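Local structure of member of s1p family of ribosomal proteins (Pyrococcus furiosus, 5YH1) at the interface of chains A and B. The protein is a DHH-family protein, here its manganese-binding DHH domain fragment, that probably acts as an exonuclease on nucleic acids. Sequence-based numbering; all coordinates share one arbitrary frame. Chains: chain A/B, Member of s1p family of ribosomal proteins.

Contact 1: the interface of chains A and B. Residues chain A 267, 270, 272-273, 275; chain B 113, 116-117, 154.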
loop_
_atom_site.group_PDB
_atom_site.type_symbol
_atom_site.label_atom_id
_atom_site.label_comp_id
_atom_site.label_asym_id
_atom_site.label_seq_id
_atom_site.Cartn_x
_atom_site.Cartn_y
_atom_site.Cartn_z
ATOM N N TRP A 267 -4.587 8.529 8.500
ATOM C CA TRP A 267 -3.137 8.405 8.425
ATOM C C TRP A 267 -2.653 6.947 8.490
ATOM O O TRP A 267 -1.476 6.694 8.297
ATOM C CB TRP A 267 -2.410 9.334 9.416
ATOM C CG TRP A 267 -2.467 9.010 10.876
ATOM C CD1 TRP A 267 -2.228 7.805 11.463
ATOM C CD2 TRP A 267 -2.697 9.939 11.951
ATOM N NE1 TRP A 267 -2.341 7.910 12.836
ATOM C CE2 TRP A 267 -2.625 9.208 13.162
ATOM C CE3 TRP A 267 -2.970 11.308 12.009
ATOM C CZ2 TRP A 267 -2.828 9.800 14.412
ATOM C CZ3 TRP A 267 -3.166 11.898 13.261
ATOM C CH2 TRP A 267 -3.098 11.142 14.439
HETATM N N MSE A 270 0.924 5.255 9.395
HETATM C CA MSE A 270 1.749 6.308 9.996
HETATM C C MSE A 270 1.370 6.457 11.448
HETATM O O MSE A 270 0.310 6.012 11.864
HETATM C CB MSE A 270 1.578 7.615 9.228
HETATM C CG MSE A 270 1.992 7.435 7.765
HETATM SE SE MSE A 270 1.956 9.189 6.852
HETATM C CE MSE A 270 3.717 9.740 7.508
ATOM N N GLY A 272 1.330 9.397 13.405
ATOM C CA GLY A 272 0.733 10.664 13.810
ATOM C C GLY A 272 1.634 11.608 14.586
ATOM O O GLY A 272 1.162 12.625 15.097
ATOM N N ARG A 273 2.923 11.293 14.680
ATOM C CA ARG A 273 3.868 12.156 15.407
ATOM C C ARG A 273 3.835 13.568 14.828
ATOM O O ARG A 273 3.904 13.744 13.613
ATOM C CB ARG A 273 5.293 11.595 15.347
ATOM C CG ARG A 273 6.332 12.468 16.023
ATOM C CD ARG A 273 7.685 11.777 16.181
ATOM N NE ARG A 273 7.575 10.500 16.893
ATOM C CZ ARG A 273 7.500 9.295 16.316
ATOM N NH1 ARG A 273 7.538 9.152 14.986
ATOM N NH2 ARG A 273 7.385 8.203 17.074
ATOM N N ILE A 275 1.238 15.454 15.407
ATOM C CA ILE A 275 -0.195 15.739 15.459
ATOM C C ILE A 275 -0.828 15.154 16.726
ATOM O O ILE A 275 -1.506 15.866 17.463
ATOM C CB ILE A 275 -0.931 15.188 14.222
ATOM C CG1 ILE A 275 -0.186 15.591 12.939
ATOM C CG2 ILE A 275 -2.367 15.700 14.181
ATOM C CD1 ILE A 275 -0.801 15.059 11.660
ATOM N N LEU B 113 -2.262 14.739 5.872
ATOM C CA LEU B 113 -1.768 14.232 7.162
ATOM C C LEU B 113 -0.342 13.720 7.016
ATOM O O LEU B 113 0.500 13.941 7.880
ATOM C CB LEU B 113 -2.716 13.172 7.731
ATOM C CG LEU B 113 -4.062 13.771 8.182
ATOM C CD1 LEU B 113 -5.052 12.674 8.519
ATOM C CD2 LEU B 113 -3.886 14.712 9.364
ATOM N N ILE B 116 1.879 16.795 6.854
ATOM C CA ILE B 116 2.075 17.373 8.185
ATOM C C ILE B 116 3.050 16.523 9.026
ATOM O O ILE B 116 3.950 17.053 9.672
ATOM C CB ILE B 116 0.721 17.587 8.905
ATOM C CG1 ILE B 116 -0.064 18.693 8.192
ATOM C CG2 ILE B 116 0.923 17.976 10.379
ATOM C CD1 ILE B 116 -1.524 18.795 8.596
ATOM N N ILE B 117 2.903 15.208 9.000
ATOM C CA ILE B 117 3.804 14.342 9.780
ATOM C C ILE B 117 5.236 14.490 9.276
ATOM O O ILE B 117 6.162 14.659 10.065
ATOM C CB ILE B 117 3.340 12.871 9.738
ATOM C CG1 ILE B 117 2.028 12.730 10.516
ATOM C CG2 ILE B 117 4.414 11.927 10.296
ATOM C CD1 ILE B 117 1.182 11.541 10.116
ATOM N N TYR B 154 -1.018 24.700 11.962
ATOM C CA TYR B 154 0.440 24.790 12.002
ATOM C C TYR B 154 0.988 26.115 11.453
ATOM O O TYR B 154 2.201 26.258 11.306
ATOM C CB TYR B 154 1.045 23.584 11.261
ATOM C CG TYR B 154 0.741 22.299 11.982
ATOM C CD1 TYR B 154 -0.485 21.674 11.830
ATOM C CD2 TYR B 154 1.666 21.733 12.855
ATOM C CE1 TYR B 154 -0.786 20.513 12.520
ATOM C CE2 TYR B 154 1.377 20.571 13.548
ATOM C CZ TYR B 154 0.152 19.962 13.378
ATOM O OH TYR B 154 -0.144 18.808 14.076
HETATM O O HOH W 1 6.465 13.880 12.659
#
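B:Ile117 packs its side chain against A:Met270, A:Gly272 and A:Ile275, where helix 109-126 of one DHH-family chain lies against the segment that follows helix 250-267 of another, an interface between two copies of the chain that may come from crystal packing. Its two branches divide the work. CG2 of B:Ile117, anti to the backbone N, lies 3.6 Å from CE, the terminal methyl of selenomethionine A:Met270. The CG1 branch, anti to the carbonyl carbon, carries CD1 of B:Ile117 to 3.8 Å from CA of A:Gly272. With no side chain on A:Gly272, the methyl can approach the main chain directly. A:Met270 and B:Ile117 run past each other in opposite directions, and the bend at the end of the selenomethionine chain (chi3 82°) turns CE back onto the isoleucine. Cutting B:Ile117 back to an alanine removes CG1, CG2 and CD1, which would probably cost A:Gly272 CA its apolar partner, leave CE of A:Met270 little more than the CB to touch, and open a gap beside CD1 of A:Ile275.

A:Ile275 comes in at about a right angle to both B:Ile116 and B:Ile117. The extended CG1 branch of A:Ile275 (chi2 178°) sets CD1 3.6 Å from CG2 of B:Ile116; the same methyl also touches CG1 of B:Ile117 and CD2 of B:Leu113. From across this branch arrives B:Tyr154, whose phenol OH lies 3.4 Å from CG1 of A:Ile275 in a van der Waals contact. CG2 of B:Ile116 also rests over the rim of one face of that tyrosine ring, backing it from its own chain. On the other chain, CA of A:Gly272 sits over the rim of the A:Trp267 indole. At the edge of the patch a water ties the two backbones together, 2.7 Å from O of A:Arg273 and equally close to O of B:Ile117.

Contact 2: the interface of chains A and B. Residues chain A 93-94, 273; chain B 121, 124-125.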
loop_
_atom_site.group_PDB
_atom_site.type_symbol
_atom_site.label_atom_id
_atom_site.label_comp_id
_atom_site.label_asym_id
_atom_site.label_seq_id
_atom_site.Cartn_x
_atom_site.Cartn_y
_atom_site.Cartn_z
ATOM N N ARG A 93 17.328 9.838 19.849
ATOM C CA ARG A 93 15.868 9.844 19.975
ATOM C C ARG A 93 15.195 9.165 18.790
ATOM O O ARG A 93 14.327 8.306 18.958
ATOM C CB ARG A 93 15.334 11.278 20.061
ATOM C CG ARG A 93 13.935 11.418 19.473
ATOM C CD ARG A 93 13.392 12.819 19.571
ATOM N NE ARG A 93 11.948 12.817 19.360
ATOM C CZ ARG A 93 11.155 13.840 19.658
ATOM N NH1 ARG A 93 11.667 14.961 20.166
ATOM N NH2 ARG A 93 9.850 13.747 19.439
ATOM N N TRP A 94 15.591 9.577 17.592
ATOM C CA TRP A 94 14.919 9.159 16.369
ATOM C C TRP A 94 15.294 7.746 16.004
ATOM O O TRP A 94 14.501 7.016 15.426
ATOM C CB TRP A 94 15.256 10.125 15.224
ATOM C CG TRP A 94 14.783 11.497 15.549
ATOM C CD1 TRP A 94 15.502 12.501 16.127
ATOM C CD2 TRP A 94 13.454 11.988 15.394
ATOM N NE1 TRP A 94 14.704 13.602 16.317
ATOM C CE2 TRP A 94 13.439 13.311 15.876
ATOM C CE3 TRP A 94 12.271 11.436 14.882
ATOM C CZ2 TRP A 94 12.291 14.098 15.861
ATOM C CZ3 TRP A 94 11.125 12.219 14.864
ATOM C CH2 TRP A 94 11.144 13.536 15.353
ATOM N N ARG A 273 2.923 11.293 14.680
ATOM C CA ARG A 273 3.868 12.156 15.407
ATOM C C ARG A 273 3.835 13.568 14.828
ATOM O O ARG A 273 3.904 13.744 13.613
ATOM C CB ARG A 273 5.293 11.595 15.347
ATOM C CG ARG A 273 6.332 12.468 16.023
ATOM C CD ARG A 273 7.685 11.777 16.181
ATOM N NE ARG A 273 7.575 10.500 16.893
ATOM C CZ ARG A 273 7.500 9.295 16.316
ATOM N NH1 ARG A 273 7.538 9.152 14.986
ATOM N NH2 ARG A 273 7.385 8.203 17.074
ATOM N N GLU B 121 8.437 16.225 11.278
ATOM C CA GLU B 121 9.685 15.503 11.539
ATOM C C GLU B 121 10.916 16.316 11.131
ATOM O O GLU B 121 11.881 16.397 11.882
ATOM C CB GLU B 121 9.722 14.145 10.838
ATOM C CG GLU B 121 11.051 13.445 11.073
ATOM C CD GLU B 121 11.034 11.975 10.741
ATOM O OE1 GLU B 121 9.991 11.322 10.918
ATOM O OE2 GLU B 121 12.083 11.468 10.316
HETATM N N MSE B 124 11.358 19.170 13.708
HETATM C CA MSE B 124 11.886 18.763 15.011
HETATM C C MSE B 124 13.265 18.186 14.896
HETATM O O MSE B 124 14.121 18.447 15.726
HETATM C CB MSE B 124 10.989 17.707 15.647
HETATM C CG MSE B 124 9.614 18.263 16.009
HETATM SE SE MSE B 124 8.429 16.821 16.673
HETATM C CE MSE B 124 8.093 15.730 15.077
ATOM N N ARG B 125 13.509 17.397 13.862
ATOM C CA ARG B 125 14.769 16.662 13.763
ATOM C C ARG B 125 15.924 17.504 13.211
ATOM O O ARG B 125 17.046 17.404 13.696
ATOM C CB ARG B 125 14.556 15.428 12.901
ATOM C CG ARG B 125 15.666 14.411 12.961
ATOM C CD ARG B 125 15.258 13.185 12.181
ATOM N NE ARG B 125 16.254 12.131 12.296
ATOM C CZ ARG B 125 16.058 10.869 11.937
ATOM N NH1 ARG B 125 14.897 10.475 11.436
ATOM N NH2 ARG B 125 17.032 9.991 12.089
#
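A:Trp94, from the short helix 92-96, lays one face of its indole along the aliphatic part of B:Arg125 in helix 109-126, a helix-to-helix patch between chain copies that may be a crystal contact. CG of B:Arg125 stands over the five-membered ring of A:Trp94, 3.7 Å from its centroid, in a CH-pi contact. With its CG anti to the backbone N (chi1 -167°), the arginine runs straight out from CG to NE, antiparallel to the tryptophan side chain. Its guanidinium is turned only 9° from the indole plane, but it has passed beyond the ring: its centre covers the side-chain root, and CZ of B:Arg125 is 3.5 Å from CB of A:Trp94. On the opposite indole face lies A:Arg93, its NE over the rim, so two arginines from different chains flank the tryptophan.

Apolar contacts close the far end of the indole. The terminal methyl CE of selenomethionine B:Met124 meets the ring edge in plane, 3.8 Å from CH2 of A:Trp94, and also touches CG of A:Arg273, so it wedges between two parts of chain A. CG of B:Glu121 also lies against CZ3 of A:Trp94.

One salt bridge, also a hydrogen bond, lies within chain B and is likely to steady the guanidinium beside the tryptophan: NH1 of B:Arg125 reaches OE2 of B:Glu121 at 3.2 Å, with the acceptor in the guanidinium plane but approached from above the carboxylate plane.

Contact 1 and contact 2 lie side by side on the same A-B interface, the centres of their C-alpha atoms about 12 Å apart. Helix 109-126 of chain B serves both, its earlier turns in contact 1 and its last turns in contact 2. A:Arg273 is the shared residue: its backbone carbonyl belongs to the first and its side chain to the second. Chain A answers with two separate segments, so it touches the helix from its second turn to its C-terminal end. The interface is not an exact two-fold, and this packing may belong to the crystal rather than to a biological oligomer.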